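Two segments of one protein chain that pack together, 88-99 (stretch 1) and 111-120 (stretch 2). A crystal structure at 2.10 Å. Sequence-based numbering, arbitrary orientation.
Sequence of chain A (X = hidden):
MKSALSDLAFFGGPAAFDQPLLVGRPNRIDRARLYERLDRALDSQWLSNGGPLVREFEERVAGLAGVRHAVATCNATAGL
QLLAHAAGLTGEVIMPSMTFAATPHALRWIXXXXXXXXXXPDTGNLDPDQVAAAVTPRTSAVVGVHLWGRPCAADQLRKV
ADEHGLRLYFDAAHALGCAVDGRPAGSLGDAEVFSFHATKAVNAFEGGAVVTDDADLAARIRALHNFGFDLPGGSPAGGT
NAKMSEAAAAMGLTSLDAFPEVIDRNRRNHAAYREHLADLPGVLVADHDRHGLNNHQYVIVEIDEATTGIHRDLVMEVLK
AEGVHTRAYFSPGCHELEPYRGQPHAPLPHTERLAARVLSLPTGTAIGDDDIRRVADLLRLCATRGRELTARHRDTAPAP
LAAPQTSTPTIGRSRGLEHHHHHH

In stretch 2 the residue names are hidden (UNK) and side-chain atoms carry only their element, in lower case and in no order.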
# COMPACT_ATOMS: atom_id res chain seq x y z
N GLY A 88 -0.89 7.24 -18.55
CA GLY A 88 -1.11 6.36 -19.71
C GLY A 88 0.17 5.82 -20.36
O GLY A 88 0.17 5.56 -21.57
N LEU A 89 1.22 5.65 -19.55
CA LEU A 89 2.49 5.18 -20.03
C LEU A 89 2.33 3.81 -20.60
O LEU A 89 1.55 3.06 -20.08
CB LEU A 89 3.55 5.07 -18.92
CG LEU A 89 3.84 6.42 -18.30
CD1 LEU A 89 5.04 6.33 -17.34
CD2 LEU A 89 4.11 7.44 -19.40
N THR A 90 3.07 3.52 -21.65
CA THR A 90 3.02 2.22 -22.26
C THR A 90 4.41 1.79 -22.67
O THR A 90 5.35 2.56 -22.86
CB THR A 90 2.14 2.24 -23.54
OG1 THR A 90 2.61 3.24 -24.41
CG2 THR A 90 0.68 2.51 -23.17
N GLY A 91 4.55 0.49 -22.81
CA GLY A 91 5.81 -0.06 -23.26
C GLY A 91 7.04 0.12 -22.39
O GLY A 91 7.11 -0.39 -21.27
N GLU A 92 8.00 0.83 -22.96
CA GLU A 92 9.28 1.05 -22.34
C GLU A 92 9.48 2.35 -21.64
O GLU A 92 9.01 3.39 -22.10
CB GLU A 92 10.36 0.96 -23.45
CG GLU A 92 10.48 -0.47 -24.02
CD GLU A 92 11.43 -0.60 -25.17
OE1 GLU A 92 12.18 0.28 -25.55
OE2 GLU A 92 11.34 -1.78 -25.73
N VAL A 93 10.23 2.21 -20.54
CA VAL A 93 10.59 3.35 -19.71
C VAL A 93 12.09 3.37 -19.45
O VAL A 93 12.70 2.45 -18.89
CB VAL A 93 9.78 3.50 -18.43
CG1 VAL A 93 10.27 4.74 -17.68
CG2 VAL A 93 8.29 3.58 -18.76
N ILE A 94 12.70 4.44 -19.91
CA ILE A 94 14.10 4.54 -19.74
C ILE A 94 14.45 5.06 -18.36
O ILE A 94 13.92 6.08 -17.93
CB ILE A 94 14.67 5.45 -20.82
CG1 ILE A 94 14.56 4.74 -22.18
CG2 ILE A 94 16.13 5.81 -20.47
CD1 ILE A 94 14.92 5.62 -23.39
N MET A 95 15.37 4.36 -17.72
CA MET A 95 15.80 4.71 -16.38
C MET A 95 17.20 4.18 -16.01
O MET A 95 17.75 3.24 -16.61
CB MET A 95 14.74 4.12 -15.40
CG MET A 95 14.72 2.57 -15.40
SD MET A 95 13.56 1.78 -14.21
CE MET A 95 11.98 2.34 -14.84
N PRO A 96 17.81 4.76 -14.97
CA PRO A 96 19.10 4.22 -14.60
C PRO A 96 18.98 2.80 -14.00
O PRO A 96 17.93 2.31 -13.56
CB PRO A 96 19.70 5.18 -13.56
CG PRO A 96 18.51 5.94 -12.97
CD PRO A 96 17.36 5.77 -13.96
N SER A 97 20.08 2.09 -14.02
CA SER A 97 20.13 0.77 -13.46
C SER A 97 20.72 1.00 -12.07
O SER A 97 20.65 0.20 -11.15
CB SER A 97 21.05 -0.07 -14.33
OG SER A 97 21.57 -1.12 -13.54
N MET A 98 21.35 2.17 -11.91
CA MET A 98 21.96 2.57 -10.61
C MET A 98 20.88 3.18 -9.71
O MET A 98 20.72 4.40 -9.63
CB MET A 98 23.16 3.57 -10.80
CG MET A 98 23.88 4.08 -9.56
SD MET A 98 24.64 2.83 -8.46
CE MET A 98 25.80 2.00 -9.57
N THR A 99 20.13 2.30 -9.06
CA THR A 99 19.07 2.69 -8.15
C THR A 99 18.57 1.47 -7.37
O THR A 99 19.04 0.35 -7.57
CB THR A 99 17.90 3.42 -8.83
OG1 THR A 99 16.86 3.69 -7.90
CG2 THR A 99 17.37 2.51 -9.92
N UNK A 111 3.13 -4.23 -15.50
CA UNK A 111 3.38 -4.58 -16.89
C UNK A 111 4.26 -3.69 -17.79
O UNK A 111 4.26 -3.90 -18.98
N UNK A 112 5.00 -2.71 -17.29
CA UNK A 112 5.85 -1.89 -18.14
C UNK A 112 7.23 -2.53 -18.35
O UNK A 112 7.58 -3.55 -17.75
c UNK A 112 4.34 0.80 -19.27
c UNK A 112 4.60 0.32 -17.84
c UNK A 112 5.94 -0.39 -17.76
c UNK A 112 4.63 1.54 -16.94
N UNK A 113 8.04 -1.90 -19.21
CA UNK A 113 9.37 -2.42 -19.53
C UNK A 113 10.49 -1.44 -19.27
O UNK A 113 10.78 -0.47 -20.04
o UNK A 113 8.40 -3.68 -21.36
c UNK A 113 10.78 -3.38 -21.46
c UNK A 113 9.43 -2.79 -21.04
N UNK A 114 11.14 -1.69 -18.14
CA UNK A 114 12.23 -0.82 -17.80
C UNK A 114 13.34 -0.91 -18.84
O UNK A 114 13.69 -2.01 -19.29
c UNK A 114 11.66 -2.20 -15.85
c UNK A 114 10.75 -2.58 -17.00
c UNK A 114 12.76 -1.35 -16.47
N UNK A 115 13.89 0.23 -19.22
CA UNK A 115 14.99 0.23 -20.16
C UNK A 115 16.15 1.01 -19.55
O UNK A 115 16.09 2.23 -19.38
c UNK A 115 14.66 0.62 -21.61
c UNK A 115 13.75 -0.42 -22.28
c UNK A 115 15.98 0.66 -22.37
N UNK A 116 17.19 0.26 -19.21
CA UNK A 116 18.42 0.76 -18.55
C UNK A 116 19.48 1.51 -19.38
O UNK A 116 20.00 1.05 -20.41
c UNK A 116 17.79 -2.21 -16.60
c UNK A 116 19.08 -0.33 -17.68
c UNK A 116 16.41 -1.83 -14.66
c UNK A 116 18.14 -0.86 -16.63
c UNK A 116 17.62 0.01 -15.67
c UNK A 116 16.75 -0.47 -14.69
c UNK A 116 16.93 -2.71 -15.61
N UNK A 117 19.82 2.71 -18.89
CA UNK A 117 20.85 3.56 -19.50
C UNK A 117 21.89 3.94 -18.43
O UNK A 117 21.55 4.08 -17.25
c UNK A 117 20.29 4.73 -20.30
N UNK A 118 23.16 4.11 -18.82
CA UNK A 118 24.27 4.43 -17.92
C UNK A 118 24.21 5.80 -17.23
O UNK A 118 23.48 6.69 -17.69
o UNK A 118 26.37 3.34 -16.42
c UNK A 118 26.64 3.55 -17.61
c UNK A 118 25.66 4.16 -18.57
o UNK A 118 27.81 3.29 -18.17
N UNK A 119 25.00 5.93 -16.13
CA UNK A 119 25.10 7.16 -15.34
C UNK A 119 26.26 8.03 -15.81
O UNK A 119 27.15 7.59 -16.52
c UNK A 119 24.10 6.32 -13.17
c UNK A 119 27.13 5.88 -12.24
c UNK A 119 26.58 5.98 -13.68
c UNK A 119 25.35 6.90 -13.86
N UNK A 120 26.26 9.27 -15.37
CA UNK A 120 27.36 10.14 -15.66
C UNK A 120 28.26 9.80 -14.47
O UNK A 120 27.89 10.02 -13.32
c UNK A 120 26.96 11.61 -15.57
o UNK A 120 27.82 13.77 -15.98
o UNK A 120 29.27 12.24 -15.34
c UNK A 120 28.14 12.56 -15.60
O HOH W 1 22.55 3.33 -14.68

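Position 111 has no side-chain atoms. Its phi is 84°, a value that favours glycine. It makes no contact with stretch 1. It is Gly-111.

Position 112 carries four carbons, forked at the second. One tip lies 3.5 Å from Thr-90 C and 3.7 Å from Leu-89 O. This is Leu-112, and the tip is CD2. The other tip, CD1, packs 4.2 Å from Leu-89 CB.

Position 113 has one carbon carrying one oxygen and one carbon. The outer carbon is 3.9 Å from Glu-92 CG. This is Thr-113. Its backbone N donates to Gly-91 O (2.7 Å), and its O accepts from Val-93 N (2.8 Å).

Position 114 has three carbons that close a ring onto the backbone N. Its CB sits 3.9 Å from Met-95 SD. The ring makes it Pro-114. Its N has no hydrogen to give, but the strand loses no bond to stretch 1 here, because the bonding falls to 113 and 115.

Position 115 has three carbons, two of them on the first. The CB is 4.2 Å from Ile-94 CG1, and one branch tip is 3.7 Å from Glu-92 OE1. This is Val-115. Its N donates to Val-93 O (2.5 Å), and its O accepts from Met-95 N (2.8 Å).

Position 116 has one carbon, then a ring of six carbons with no oxygen. The ring approaches Met-95, Pro-96 and Ser-97. It is Phe-116. CD2 is 3.1 Å from Pro-96 O, which lies at the ring edge, and CE2 is 3.7 Å from Met-95 CG.

Position 117 has a single carbon, 4.3 Å from Ile-94 CG2. It is Ala-117. Its N donates to Met-95 O (3.1 Å).

Position 118 has two carbons, the second carrying two oxygens. Two oxygens on the second carbon make a carboxylate, Asp-118. It accepts a weak bond from the next backbone N.

Position 119 has four carbons, forked at the first, with one arm two carbons long. This is Ile-119. Its short arm, CG2, packs 3.8 Å from Met-98 CB.

Position 120 repeats the pattern of 118 and is out of reach of stretch 1. The two oxygens make it Asp-120.

The contact is a pair of parallel strands. Five backbone hydrogen bonds join them, from Gly-91 to Ala-117. Glu-92, Ile-94, Thr-113 and Val-115 share one face; Val-93, Met-95, Pro-114 and Phe-116 share the other. Beyond the last bond, water 1 links Ser-97 N (2.8 Å) to Ala-117 O (2.9 Å). Leu-112 and Ile-119 add apolar packing.

Stretch 2 111-120: GLTPVFADID
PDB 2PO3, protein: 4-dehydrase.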